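Local coordinates for protein glycoside hydrolase, GH17 family (Formosa sp. Hel1_33_131, PDB 6FCG) that acts as an endo-laminarinase, probably cleaving internal beta-1,3-glucosidic bonds of the algal storage glucan laminarin, at residues Leu50-Gly55 with Phe350-Glu355; Leu71-Lys76 with Gly394-Gly399; His241-His246 with Ile303-Trp308; Ala309-Gly314 with Glu367-Leu372. All coordinates share one frame; numbering follows the deposited sequence.

Contact 1. Residues Leu50-Gly55 with Phe350-Glu355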
loop_
_atom_site.group_PDB
_atom_site.type_symbol
_atom_site.label_atom_id
_atom_site.label_comp_id
_atom_site.label_asym_id
_atom_site.label_seq_id
_atom_site.Cartn_x
_atom_site.Cartn_y
_atom_site.Cartn_z
ATOM N N LEU A 50 10.534 -14.673 44.524
ATOM C CA LEU A 50 10.251 -14.259 43.132
ATOM C C LEU A 50 9.157 -13.208 43.102
ATOM O O LEU A 50 8.167 -13.317 43.837
ATOM C CB LEU A 50 9.807 -15.429 42.254
ATOM C CG LEU A 50 10.875 -16.471 41.889
ATOM C CD1 LEU A 50 10.256 -17.589 41.053
ATOM C CD2 LEU A 50 12.084 -15.880 41.175
ATOM N N ALA A 51 9.375 -12.186 42.272
ATOM C CA ALA A 51 8.474 -11.045 42.151
ATOM C C ALA A 51 7.641 -11.128 40.883
ATOM O O ALA A 51 8.032 -11.816 39.929
ATOM C CB ALA A 51 9.278 -9.757 42.152
ATOM N N ILE A 52 6.521 -10.404 40.889
ATOM C CA ILE A 52 5.627 -10.290 39.748
ATOM C C ILE A 52 4.863 -8.969 39.815
ATOM O O ILE A 52 4.541 -8.501 40.902
ATOM C CB ILE A 52 4.645 -11.492 39.705
ATOM C CG1 ILE A 52 4.010 -11.678 38.334
ATOM C CG2 ILE A 52 3.526 -11.377 40.728
ATOM C CD1 ILE A 52 4.063 -13.109 37.842
ATOM N N SER A 53 4.515 -8.406 38.662
ATOM C CA SER A 53 3.504 -7.346 38.600
ATOM C C SER A 53 2.093 -7.974 38.610
ATOM O O SER A 53 1.850 -8.986 37.901
ATOM C CB SER A 53 3.712 -6.465 37.370
ATOM O OG SER A 53 4.883 -5.686 37.515
ATOM N N TYR A 54 1.170 -7.408 39.394
ATOM C CA TYR A 54 -0.159 -8.022 39.573
ATOM C C TYR A 54 -1.345 -7.067 39.507
ATOM O O TYR A 54 -1.353 -5.981 40.091
ATOM C CB TYR A 54 -0.228 -8.822 40.882
ATOM C CG TYR A 54 -1.618 -9.350 41.190
ATOM C CD1 TYR A 54 -2.092 -10.488 40.586
ATOM C CD2 TYR A 54 -2.485 -8.658 42.033
ATOM C CE1 TYR A 54 -3.378 -10.959 40.831
ATOM C CE2 TYR A 54 -3.768 -9.113 42.286
ATOM C CZ TYR A 54 -4.208 -10.259 41.675
ATOM O OH TYR A 54 -5.474 -10.706 41.957
ATOM N N GLY A 55 -2.352 -7.517 38.769
ATOM C CA GLY A 55 -3.682 -6.972 38.818
ATOM C C GLY A 55 -4.648 -8.131 38.721
ATOM O O GLY A 55 -4.403 -9.112 37.995
ATOM N N PHE A 350 5.938 -8.540 34.131
ATOM C CA PHE A 350 4.614 -8.129 33.684
ATOM C C PHE A 350 3.992 -9.163 32.730
ATOM O O PHE A 350 4.481 -9.329 31.584
ATOM C CB PHE A 350 4.668 -6.762 33.016
ATOM C CG PHE A 350 3.356 -6.078 33.026
ATOM C CD1 PHE A 350 2.974 -5.346 34.127
ATOM C CD2 PHE A 350 2.453 -6.254 31.995
ATOM C CE1 PHE A 350 1.722 -4.766 34.207
ATOM C CE2 PHE A 350 1.188 -5.671 32.064
ATOM C CZ PHE A 350 0.824 -4.924 33.186
ATOM N N GLU A 351 2.945 -9.896 33.138
ATOM C CA GLU A 351 2.218 -9.763 34.416
ATOM C C GLU A 351 1.653 -11.144 34.817
ATOM O O GLU A 351 1.786 -12.116 34.064
ATOM C CB GLU A 351 1.146 -8.644 34.384
ATOM C CG GLU A 351 -0.156 -8.961 33.682
ATOM C CD GLU A 351 -1.240 -7.912 33.732
ATOM O OE1 GLU A 351 -1.783 -7.568 34.803
ATOM O OE2 GLU A 351 -1.580 -7.491 32.616
ATOM N N ALA A 352 1.025 -11.239 35.977
ATOM C CA ALA A 352 0.475 -12.524 36.417
ATOM C C ALA A 352 -0.649 -13.020 35.514
ATOM O O ALA A 352 -0.543 -14.113 34.938
ATOM C CB ALA A 352 0.001 -12.458 37.853
ATOM N N PHE A 353 -1.690 -12.207 35.378
ATOM C CA PHE A 353 -2.904 -12.556 34.607
ATOM C C PHE A 353 -3.200 -11.519 33.520
ATOM O O PHE A 353 -3.046 -10.337 33.714
ATOM C CB PHE A 353 -4.128 -12.641 35.535
ATOM C CG PHE A 353 -4.012 -13.676 36.632
ATOM C CD1 PHE A 353 -4.444 -14.974 36.427
ATOM C CD2 PHE A 353 -3.449 -13.352 37.858
ATOM C CE1 PHE A 353 -4.316 -15.927 37.405
ATOM C CE2 PHE A 353 -3.321 -14.317 38.859
ATOM C CZ PHE A 353 -3.750 -15.599 38.632
ATOM N N ASP A 354 -3.658 -11.979 32.369
ATOM C CA ASP A 354 -4.209 -11.090 31.340
ATOM C C ASP A 354 -5.260 -10.198 31.980
ATOM O O ASP A 354 -6.087 -10.646 32.774
ATOM C CB ASP A 354 -4.892 -11.877 30.203
ATOM C CG ASP A 354 -3.916 -12.572 29.293
ATOM O OD1 ASP A 354 -2.708 -12.301 29.356
ATOM O OD2 ASP A 354 -4.367 -13.438 28.519
ATOM N N GLU A 355 -5.211 -8.932 31.603
ATOM C CA GLU A 355 -6.114 -7.923 32.113
ATOM C C GLU A 355 -6.771 -7.229 30.927
ATOM O O GLU A 355 -6.180 -6.347 30.314
ATOM C CB GLU A 355 -5.336 -6.939 32.982
ATOM C CG GLU A 355 -4.916 -7.541 34.335
ATOM C CD GLU A 355 -4.684 -6.492 35.405
ATOM O OE1 GLU A 355 -3.532 -5.976 35.548
ATOM O OE2 GLU A 355 -5.658 -6.115 36.065
HETATM O O HOH W 1 -1.999 -9.875 36.750
#
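This contact closes the TIM barrel of the GH17 enzyme: strand 50-53, first in the barrel, lies against residues that run on from the position of the eighth strand. A backbone bond between Ser53 and Tyr349 starts the pairing, and within the segments Ala352 N donates to Ser53 O over 3.1 Å, nearly along the C=O axis (173°). The peptide between Phe350 and Glu351 is cis, and the chain leaves the extended form at Ala352. Ser53 OG bonds to Phe348 O.

Apolar contacts line the same seam. Ile52 CG1, anti to the backbone N (chi1 -161°), reaches Ala352 CB at 4.1 Å. The Tyr54 ring receives Ala352 CB at its edge, and its CE1 meets Phe353 CD2 at 3.8 Å, while its hydroxyl goes to Asp74. Ser53 CB also touches Phe350 CD1 at 3.5 Å.

Where direct backbone pairing ends, water 1 takes over. It accepts from Gly55 N and, at 2.7 Å, from Phe353 N, and it can donate to Glu351 OE1 at 3.0 Å.

The last group is packing on glycine. Glu355 CG stands anti to its carbonyl carbon and the chain then extends, laying the carboxylate beside Gly55, where a side chain would collide with it. An alanine at Glu355 would remove this carboxylate, and would probably leave Trp357 NE1 without its acceptor and Gly55 less well covered. Of the carboxylate oxygens, OE2 takes the Trp357 bond, while OE1 of Glu355 comes 3.4 Å from Gly55 CA.

Contact 2. Residues Leu71-Lys76 with Gly394-Gly399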
loop_
_atom_site.group_PDB
_atom_site.type_symbol
_atom_site.label_atom_id
_atom_site.label_comp_id
_atom_site.label_asym_id
_atom_site.label_seq_id
_atom_site.Cartn_x
_atom_site.Cartn_y
_atom_site.Cartn_z
ATOM N N LEU A 71 -9.673 -12.191 44.664
ATOM C CA LEU A 71 -8.259 -11.921 44.893
ATOM C C LEU A 71 -7.536 -13.047 45.632
ATOM O O LEU A 71 -6.371 -13.316 45.342
ATOM C CB LEU A 71 -8.075 -10.600 45.628
ATOM C CG LEU A 71 -8.610 -9.354 44.884
ATOM C CD1 LEU A 71 -8.669 -8.173 45.844
ATOM C CD2 LEU A 71 -7.783 -9.040 43.652
ATOM N N LYS A 72 -8.216 -13.714 46.558
ATOM C CA LYS A 72 -7.625 -14.835 47.278
ATOM C C LYS A 72 -7.335 -16.010 46.362
ATOM O O LYS A 72 -6.290 -16.638 46.480
ATOM C CB LYS A 72 -8.519 -15.298 48.426
ATOM C CG LYS A 72 -8.526 -14.354 49.609
ATOM C CD LYS A 72 -9.665 -14.625 50.570
ATOM C CE LYS A 72 -9.392 -15.823 51.459
ATOM N NZ LYS A 72 -10.389 -15.826 52.564
ATOM N N GLU A 73 -8.247 -16.279 45.438
ATOM C CA GLU A 73 -7.999 -17.246 44.369
ATOM C C GLU A 73 -6.637 -16.975 43.690
ATOM O O GLU A 73 -5.797 -17.872 43.593
ATOM C CB GLU A 73 -9.133 -17.230 43.342
ATOM C CG GLU A 73 -10.453 -17.834 43.810
ATOM C CD GLU A 73 -11.605 -17.695 42.809
ATOM O OE1 GLU A 73 -11.629 -16.737 42.001
ATOM O OE2 GLU A 73 -12.498 -18.573 42.802
ATOM N N ASP A 74 -6.398 -15.718 43.301
ATOM C CA ASP A 74 -5.146 -15.331 42.626
ATOM C C ASP A 74 -3.937 -15.507 43.505
ATOM O O ASP A 74 -2.902 -16.026 43.079
ATOM C CB ASP A 74 -5.200 -13.873 42.142
ATOM C CG ASP A 74 -6.212 -13.653 41.051
ATOM O OD1 ASP A 74 -6.815 -14.642 40.584
ATOM O OD2 ASP A 74 -6.461 -12.493 40.653
ATOM N N MET A 75 -4.067 -15.062 44.741
ATOM C CA MET A 75 -2.978 -15.175 45.684
ATOM C C MET A 75 -2.575 -16.624 45.876
ATOM O O MET A 75 -1.375 -16.916 45.931
ATOM C CB MET A 75 -3.346 -14.556 47.034
ATOM C CG MET A 75 -3.564 -13.051 47.074
ATOM S SD MET A 75 -2.255 -12.017 46.421
ATOM C CE MET A 75 -2.829 -11.763 44.720
ATOM N N LYS A 76 -3.557 -17.524 45.982
ATOM C CA LYS A 76 -3.250 -18.941 46.168
ATOM C C LYS A 76 -2.485 -19.483 44.963
ATOM O O LYS A 76 -1.473 -20.167 45.144
ATOM C CB LYS A 76 -4.494 -19.784 46.446
ATOM C CG LYS A 76 -5.207 -19.472 47.764
ATOM C CD LYS A 76 -6.078 -20.624 48.265
ATOM C CE LYS A 76 -7.228 -20.186 49.164
ATOM N NZ LYS A 76 -8.579 -20.459 48.626
ATOM N N GLY A 394 -6.305 -28.562 42.634
ATOM C CA GLY A 394 -7.281 -28.128 43.634
ATOM C C GLY A 394 -7.587 -26.636 43.620
ATOM O O GLY A 394 -8.505 -26.191 44.334
ATOM N N LEU A 395 -6.827 -25.862 42.837
ATOM C CA LEU A 395 -6.989 -24.415 42.757
ATOM C C LEU A 395 -7.854 -24.058 41.593
ATOM O O LEU A 395 -7.899 -24.754 40.585
ATOM C CB LEU A 395 -5.623 -23.744 42.635
ATOM C CG LEU A 395 -4.728 -23.804 43.905
ATOM C CD1 LEU A 395 -3.460 -23.018 43.575
ATOM C CD2 LEU A 395 -5.344 -23.352 45.227
ATOM N N THR A 396 -8.482 -22.914 41.719
ATOM C CA THR A 396 -9.559 -22.493 40.851
ATOM C C THR A 396 -9.413 -20.984 40.574
ATOM O O THR A 396 -8.944 -20.257 41.436
ATOM C CB THR A 396 -10.885 -22.879 41.578
ATOM O OG1 THR A 396 -11.555 -23.882 40.843
ATOM C CG2 THR A 396 -11.875 -21.691 41.880
ATOM N N ARG A 397 -9.791 -20.533 39.380
ATOM C CA ARG A 397 -10.080 -19.107 39.140
ATOM C C ARG A 397 -11.469 -18.958 38.530
ATOM O O ARG A 397 -11.722 -19.459 37.448
ATOM C CB ARG A 397 -9.005 -18.430 38.251
ATOM C CG ARG A 397 -8.965 -16.902 38.346
ATOM C CD ARG A 397 -7.849 -16.336 37.505
ATOM N NE ARG A 397 -7.999 -15.060 36.793
ATOM C CZ ARG A 397 -7.718 -13.837 37.210
ATOM N NH1 ARG A 397 -7.372 -13.588 38.441
ATOM N NH2 ARG A 397 -7.828 -12.826 36.379
ATOM N N GLY A 398 -12.371 -18.303 39.260
ATOM C CA GLY A 398 -13.756 -18.036 38.813
ATOM C C GLY A 398 -14.567 -19.292 38.542
ATOM O O GLY A 398 -15.362 -19.313 37.625
ATOM N N GLY A 399 -14.306 -20.362 39.289
ATOM C CA GLY A 399 -14.843 -21.681 38.979
ATOM C C GLY A 399 -14.027 -22.612 38.076
ATOM O O GLY A 399 -14.252 -23.817 38.091
#
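The guanidinium of Arg397 meets the Asp74 carboxylate at its edge, close to its own plane, and makes a cation-pi contact with the ring of Phe353. The carboxylate plane is turned 29° from that of the guanidinium. Arg397 NH1 and Asp74 OD1 form the salt bridge, modelled at 2.5 Å, although NH1 is placed too near the aspartate for that length to be trusted. The arginine gets there with CG anti to its backbone N and a bend at chi3, and its NE donates to Val375 O.

The second carboxylate, that of Glu73, is met from above its plane. Gly398 N donates to Glu73 OE1 over 3.2 Å with a nearly straight N-H...O angle of 166°, approaching 44° out of the carboxylate plane. The extended glutamate chain lies across the backbone of Thr396, with Glu73 CB 3.6 Å from Thr396 O.

Apolar packing carries the other end of the contact. Leu395 CD2 lies 3.9 Å from Lys76 CB, and Leu395 CD1 lies 3.8 Å from Lys76 O. Together these contacts hold a short, weakly bonded strand, 396-397, which pairs antiparallel with 400-401, against the flank of helix 68-80 that carries Glu73, Asp74 and Lys76. This is the first helix of the barrel, following strand 50-53 and preceding strand 83-87.

Tyr54 OH bonds to Asp74 OD2. Arg58 bridges Glu73 and Asp74, and Asp74 in addition takes Arg397, an arrangement that would probably keep both carboxylates ionised and offset the closeness of the two like-charged guanidinium groups.

Contact 3. Residues His241-His246 with Ile303-Trp308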
loop_
_atom_site.group_PDB
_atom_site.type_symbol
_atom_site.label_atom_id
_atom_site.label_comp_id
_atom_site.label_asym_id
_atom_site.label_seq_id
_atom_site.Cartn_x
_atom_site.Cartn_y
_atom_site.Cartn_z
ATOM N N HIS A 241 12.378 -0.014 34.411
ATOM C CA HIS A 241 11.623 -0.740 33.370
ATOM C C HIS A 241 12.392 -0.812 32.050
ATOM O O HIS A 241 12.958 0.192 31.623
ATOM C CB HIS A 241 10.269 -0.071 33.076
ATOM C CG HIS A 241 9.412 0.155 34.286
ATOM N ND1 HIS A 241 8.124 0.634 34.181
ATOM C CD2 HIS A 241 9.635 -0.045 35.609
ATOM C CE1 HIS A 241 7.595 0.732 35.385
ATOM N NE2 HIS A 241 8.491 0.330 36.269
ATOM N N THR A 242 12.300 -1.968 31.377
ATOM C CA THR A 242 12.852 -2.142 30.036
ATOM C C THR A 242 11.968 -3.072 29.232
ATOM O O THR A 242 11.550 -4.106 29.742
ATOM C CB THR A 242 14.292 -2.675 30.088
ATOM O OG1 THR A 242 14.735 -2.988 28.771
ATOM C CG2 THR A 242 14.397 -3.919 30.960
ATOM N N TYR A 243 11.697 -2.704 27.972
ATOM C CA TYR A 243 10.717 -3.414 27.139
ATOM C C TYR A 243 11.180 -3.709 25.718
ATOM O O TYR A 243 10.757 -3.064 24.766
ATOM C CB TYR A 243 9.390 -2.642 27.121
ATOM C CG TYR A 243 8.411 -3.055 28.220
ATOM C CD1 TYR A 243 7.634 -4.197 28.076
ATOM C CD2 TYR A 243 8.281 -2.297 29.394
ATOM C CE1 TYR A 243 6.749 -4.579 29.062
ATOM C CE2 TYR A 243 7.402 -2.665 30.400
ATOM C CZ TYR A 243 6.639 -3.807 30.232
ATOM O OH TYR A 243 5.738 -4.197 31.182
ATOM N N PRO A 244 12.058 -4.714 25.566
ATOM C CA PRO A 244 12.449 -5.162 24.228
ATOM C C PRO A 244 11.246 -5.452 23.312
ATOM O O PRO A 244 11.310 -5.096 22.134
ATOM C CB PRO A 244 13.273 -6.444 24.492
ATOM C CG PRO A 244 13.594 -6.450 25.928
ATOM C CD PRO A 244 12.912 -5.311 26.618
ATOM N N MET A 245 10.189 -6.099 23.829
ATOM C CA MET A 245 9.041 -6.462 22.985
ATOM C C MET A 245 8.539 -5.255 22.213
ATOM O O MET A 245 8.354 -5.306 21.019
ATOM C CB MET A 245 7.896 -7.049 23.795
ATOM C CG MET A 245 6.820 -7.693 22.925
ATOM S SD MET A 245 5.135 -7.269 23.393
ATOM C CE MET A 245 5.054 -5.519 23.090
ATOM N N HIS A 246 8.346 -4.150 22.916
ATOM C CA HIS A 246 7.923 -2.917 22.271
ATOM C C HIS A 246 8.937 -2.411 21.266
ATOM O O HIS A 246 8.554 -1.906 20.230
ATOM C CB HIS A 246 7.610 -1.845 23.316
ATOM C CG HIS A 246 6.341 -2.113 24.046
ATOM N ND1 HIS A 246 6.292 -2.449 25.382
ATOM C CD2 HIS A 246 5.066 -2.149 23.606
ATOM C CE1 HIS A 246 5.036 -2.646 25.741
ATOM N NE2 HIS A 246 4.273 -2.468 24.680
ATOM N N ILE A 303 14.529 -4.715 38.610
ATOM C CA ILE A 303 13.638 -4.582 37.465
ATOM C C ILE A 303 12.204 -4.509 37.957
ATOM O O ILE A 303 11.622 -5.492 38.394
ATOM C CB ILE A 303 13.831 -5.709 36.433
ATOM C CG1 ILE A 303 15.314 -5.792 36.001
ATOM C CG2 ILE A 303 12.939 -5.486 35.213
ATOM C CD1 ILE A 303 15.918 -4.495 35.471
ATOM N N GLY A 304 11.636 -3.321 37.846
ATOM C CA GLY A 304 10.257 -3.083 38.222
ATOM C C GLY A 304 9.218 -3.496 37.192
ATOM O O GLY A 304 8.040 -3.641 37.541
ATOM N N GLU A 305 9.614 -3.600 35.927
ATOM C CA GLU A 305 8.671 -3.976 34.901
ATOM C C GLU A 305 9.387 -4.413 33.630
ATOM O O GLU A 305 10.210 -3.699 33.095
ATOM C CB GLU A 305 7.653 -2.846 34.625
ATOM C CG GLU A 305 6.248 -3.343 34.247
ATOM C CD GLU A 305 5.284 -2.215 33.882
ATOM O OE1 GLU A 305 4.917 -2.102 32.673
ATOM O OE2 GLU A 305 4.893 -1.415 34.776
ATOM N N THR A 306 9.053 -5.607 33.168
ATOM C CA THR A 306 9.322 -6.024 31.797
ATOM C C THR A 306 8.375 -7.177 31.463
ATOM O O THR A 306 7.900 -7.862 32.361
ATOM C CB THR A 306 10.784 -6.435 31.576
ATOM O OG1 THR A 306 11.015 -6.604 30.174
ATOM C CG2 THR A 306 11.116 -7.748 32.296
ATOM N N GLY A 307 8.119 -7.391 30.184
ATOM C CA GLY A 307 7.167 -8.396 29.756
ATOM C C GLY A 307 7.103 -8.566 28.251
ATOM O O GLY A 307 7.617 -7.755 27.504
ATOM N N TRP A 308 6.469 -9.647 27.818
ATOM C CA TRP A 308 6.374 -10.002 26.407
ATOM C C TRP A 308 5.006 -10.649 26.135
ATOM O O TRP A 308 4.754 -11.758 26.562
ATOM C CB TRP A 308 7.509 -10.973 26.082
ATOM C CG TRP A 308 7.791 -11.153 24.665
ATOM C CD1 TRP A 308 7.034 -11.852 23.756
ATOM C CD2 TRP A 308 8.915 -10.663 23.954
ATOM N NE1 TRP A 308 7.625 -11.819 22.523
ATOM C CE2 TRP A 308 8.775 -11.080 22.610
ATOM C CE3 TRP A 308 10.021 -9.903 24.308
ATOM C CZ2 TRP A 308 9.706 -10.775 21.632
ATOM C CZ3 TRP A 308 10.946 -9.588 23.339
ATOM C CH2 TRP A 308 10.785 -10.028 22.011
HETATM O O HOH W 2 10.114 -7.064 26.538
#
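Packing is tightest where the sixth and seventh strands of the barrel end side by side. His241 and Glu305 form a parallel bridge, their CA atoms 4.6 Å apart, and Glu305 CB sits over the centre of the imidazole, 3.4 Å from its centroid. Thr242 N donates to Glu305 O over 3.2 Å, and Thr306 OG1, anti to its backbone N, donates to Thr242 O at 2.6 Å. Tyr243 OH then donates to the anti lone pair of Glu305 OE1 over 2.7 Å, its ring almost perpendicular (81°) to the carboxylate, while Thr306 CA lies over one ring face.

Glu305 OE2 is engaged by Arg87 and Tyr89, so bonds grip both oxygens and would probably favour the charged form. This is the seventh-strand site at which clan GH-A enzymes carry the nucleophile, a role consistent with Glu305. His241 ND1 bonds to Glu169 OE2, and its NE2 to Ser210 OG.

Beyond Thr306 the backbones no longer bond directly: water 2 accepts from Met245 N at 2.9 Å and donates to Gly307 O. The side chains still pack. The Met245 chain, bent at chi2 and chi3, lays CG over the indole of Trp308, 3.9 Å from the five-membered ring centroid, with the sulfur obliquely beyond in a Met-aromatic contact. The solvent side is marked by Tyr243 and His246, both partly exposed.

Behind the strand ends, helix 266-294 packs on Thr242, Pro244 and Trp308, and helix 326-342 on Pro244, Thr306 and Trp308, while strand 161-168 supplies Asn168 beside His241 and Glu305.

Contact 4. Residues Ala309-Gly314 with Glu367-Leu372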
loop_
_atom_site.group_PDB
_atom_site.type_symbol
_atom_site.label_atom_id
_atom_site.label_comp_id
_atom_site.label_asym_id
_atom_site.label_seq_id
_atom_site.Cartn_x
_atom_site.Cartn_y
_atom_site.Cartn_z
ATOM N N ALA A 309 4.130 -9.938 25.431
ATOM C CA ALA A 309 2.761 -10.375 25.265
ATOM C C ALA A 309 2.622 -11.587 24.372
ATOM O O ALA A 309 3.449 -11.820 23.469
ATOM C CB ALA A 309 1.928 -9.232 24.753
ATOM N N SER A 310 1.593 -12.381 24.626
ATOM C CA SER A 310 1.340 -13.611 23.879
ATOM C C SER A 310 0.474 -13.394 22.645
ATOM O O SER A 310 0.289 -14.329 21.862
ATOM C CB SER A 310 0.671 -14.651 24.765
ATOM O OG SER A 310 -0.619 -14.235 25.184
ATOM N N PHE A 311 -0.051 -12.187 22.453
ATOM C CA PHE A 311 -0.846 -11.902 21.273
ATOM C C PHE A 311 -0.852 -10.415 20.952
ATOM O O PHE A 311 -0.831 -9.604 21.860
ATOM C CB PHE A 311 -2.292 -12.404 21.465
ATOM C CG PHE A 311 -3.117 -12.323 20.234
ATOM C CD1 PHE A 311 -3.091 -13.346 19.303
ATOM C CD2 PHE A 311 -3.882 -11.203 19.965
ATOM C CE1 PHE A 311 -3.833 -13.265 18.123
ATOM C CE2 PHE A 311 -4.636 -11.112 18.786
ATOM C CZ PHE A 311 -4.609 -12.150 17.865
ATOM N N SER A 312 -0.889 -10.070 19.656
ATOM C CA SER A 312 -1.064 -8.680 19.211
ATOM C C SER A 312 -1.697 -8.624 17.837
ATOM O O SER A 312 -1.228 -9.279 16.913
ATOM C CB SER A 312 0.277 -7.936 19.115
ATOM O OG SER A 312 0.093 -6.600 18.612
ATOM N N ASN A 313 -2.716 -7.786 17.701
ATOM C CA ASN A 313 -3.302 -7.504 16.390
ATOM C C ASN A 313 -2.859 -6.127 15.819
ATOM O O ASN A 313 -3.455 -5.646 14.878
ATOM C CB ASN A 313 -4.834 -7.625 16.440
ATOM C CG ASN A 313 -5.494 -6.531 17.275
ATOM O OD1 ASN A 313 -4.854 -5.614 17.795
ATOM N ND2 ASN A 313 -6.782 -6.607 17.366
ATOM N N GLY A 314 -1.839 -5.507 16.414
ATOM C CA GLY A 314 -1.233 -4.276 15.895
ATOM C C GLY A 314 0.211 -4.543 15.507
ATOM O O GLY A 314 0.515 -5.514 14.775
ATOM N N GLU A 367 -1.741 -5.099 25.035
ATOM C CA GLU A 367 -1.941 -4.744 26.449
ATOM C C GLU A 367 -2.790 -5.739 27.260
ATOM O O GLU A 367 -2.569 -5.905 28.449
ATOM C CB GLU A 367 -2.536 -3.323 26.557
ATOM C CG GLU A 367 -1.533 -2.221 26.210
ATOM C CD GLU A 367 -0.401 -2.067 27.232
ATOM O OE1 GLU A 367 0.709 -2.048 26.751
ATOM O OE2 GLU A 367 -0.544 -2.028 28.477
ATOM N N ASN A 368 -3.726 -6.417 26.598
ATOM C CA ASN A 368 -4.580 -7.414 27.225
ATOM C C ASN A 368 -3.960 -8.805 27.302
ATOM O O ASN A 368 -4.631 -9.736 27.694
ATOM C CB ASN A 368 -5.931 -7.526 26.470
ATOM C CG ASN A 368 -6.659 -6.187 26.333
ATOM O OD1 ASN A 368 -6.714 -5.381 27.282
ATOM N ND2 ASN A 368 -7.212 -5.926 25.150
ATOM N N HIS A 369 -2.709 -8.978 26.919
ATOM C CA HIS A 369 -2.175 -10.331 26.757
ATOM C C HIS A 369 -0.814 -10.528 27.383
ATOM O O HIS A 369 -0.045 -11.423 26.990
ATOM C CB HIS A 369 -2.177 -10.731 25.270
ATOM C CG HIS A 369 -3.554 -10.833 24.690
ATOM N ND1 HIS A 369 -4.383 -11.914 24.914
ATOM C CD2 HIS A 369 -4.256 -9.978 23.911
ATOM C CE1 HIS A 369 -5.533 -11.725 24.290
ATOM N NE2 HIS A 369 -5.480 -10.559 23.672
ATOM N N PHE A 370 -0.529 -9.748 28.411
ATOM C CA PHE A 370 0.767 -9.867 29.077
ATOM C C PHE A 370 0.846 -10.944 30.189
ATOM O O PHE A 370 1.916 -11.180 30.729
ATOM C CB PHE A 370 1.196 -8.514 29.617
ATOM C CG PHE A 370 1.832 -7.643 28.594
ATOM C CD1 PHE A 370 3.199 -7.747 28.342
ATOM C CD2 PHE A 370 1.085 -6.706 27.908
ATOM C CE1 PHE A 370 3.796 -6.941 27.413
ATOM C CE2 PHE A 370 1.685 -5.886 26.969
ATOM C CZ PHE A 370 3.037 -6.002 26.727
ATOM N N GLY A 371 -0.273 -11.595 30.500
ATOM C CA GLY A 371 -0.317 -12.587 31.541
ATOM C C GLY A 371 0.522 -13.812 31.287
ATOM O O GLY A 371 0.860 -14.120 30.144
ATOM N N LEU A 372 0.891 -14.488 32.381
ATOM C CA LEU A 372 1.341 -15.878 32.329
ATOM C C LEU A 372 0.118 -16.786 32.255
ATOM O O LEU A 372 0.193 -17.920 31.763
ATOM C CB LEU A 372 2.186 -16.215 33.535
ATOM C CG LEU A 372 3.374 -15.317 33.802
ATOM C CD1 LEU A 372 3.998 -15.697 35.129
ATOM C CD2 LEU A 372 4.407 -15.383 32.696
#
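Two aromatic side chains of 367-372, His369 and Phe370, each offer a ring face to the 309-314 segment, joining the loop between strand 301-305 and helix 326-342 to the loop between helix 326-342 and helix 384-388. Ala309 CB stands over the centre of the Phe370 ring, 3.8 Å from its centroid and only 5° off the normal, a CH-pi contact.

Phe311 and His369 lie side by side and point the same way. Phe311 CB rests over the imidazole, offset toward its rim and 3.9 Å from the centroid. CG of Phe311 is anti to its backbone N, which carries the phenyl onward so that its edge is turned toward the imidazole face. The centroids are 5.5 Å apart and the planes 62° from each other, an edge-to-face pair.

Between the aromatic contacts runs one backbone bond, Ser310 N to His369 O at 3.0 Å, straight at the hydrogen (170°) but arriving from above the carbonyl plane. Phe370 also packs against Met245 and His246, so an alanine at Phe370 would remove the surface under Ala309 and would probably loosen the join between these loops and helix 244-250.

Ser310 OG bonds to Lys380 NZ, and His369 NE2 donates to Ser363 O. The segments thus rely on CH-pi and ring packing around one backbone hydrogen bond, while the NE2 bond implies a proton on that nitrogen and fixes the imidazole's rotation.

In the fold
Contacts 1 and 3 meet at the barrel's closing seam, their centres 12 Å apart: Phe350 N bonds to Thr306 O at 2.7 Å, and Phe350 also packs on Tyr243 and Glu305, linking the cis-peptide turn to the probable catalytic site. Contact 4 is close by; its centre lies about 13 Å from the centres of both. It is tied to contact 1 by Glu351 N to Phe370 O (2.9 Å) and Asp354 OD1 to Gly371 N, and it packs on contact 3 through Met245 and Phe370. Contact 2 is peripheral, centre to centre about 14 Å from contact 1 and joined to it through Tyr54 and Phe353, but about 15 Å from contact 3 at the nearest atoms, well away from Glu305.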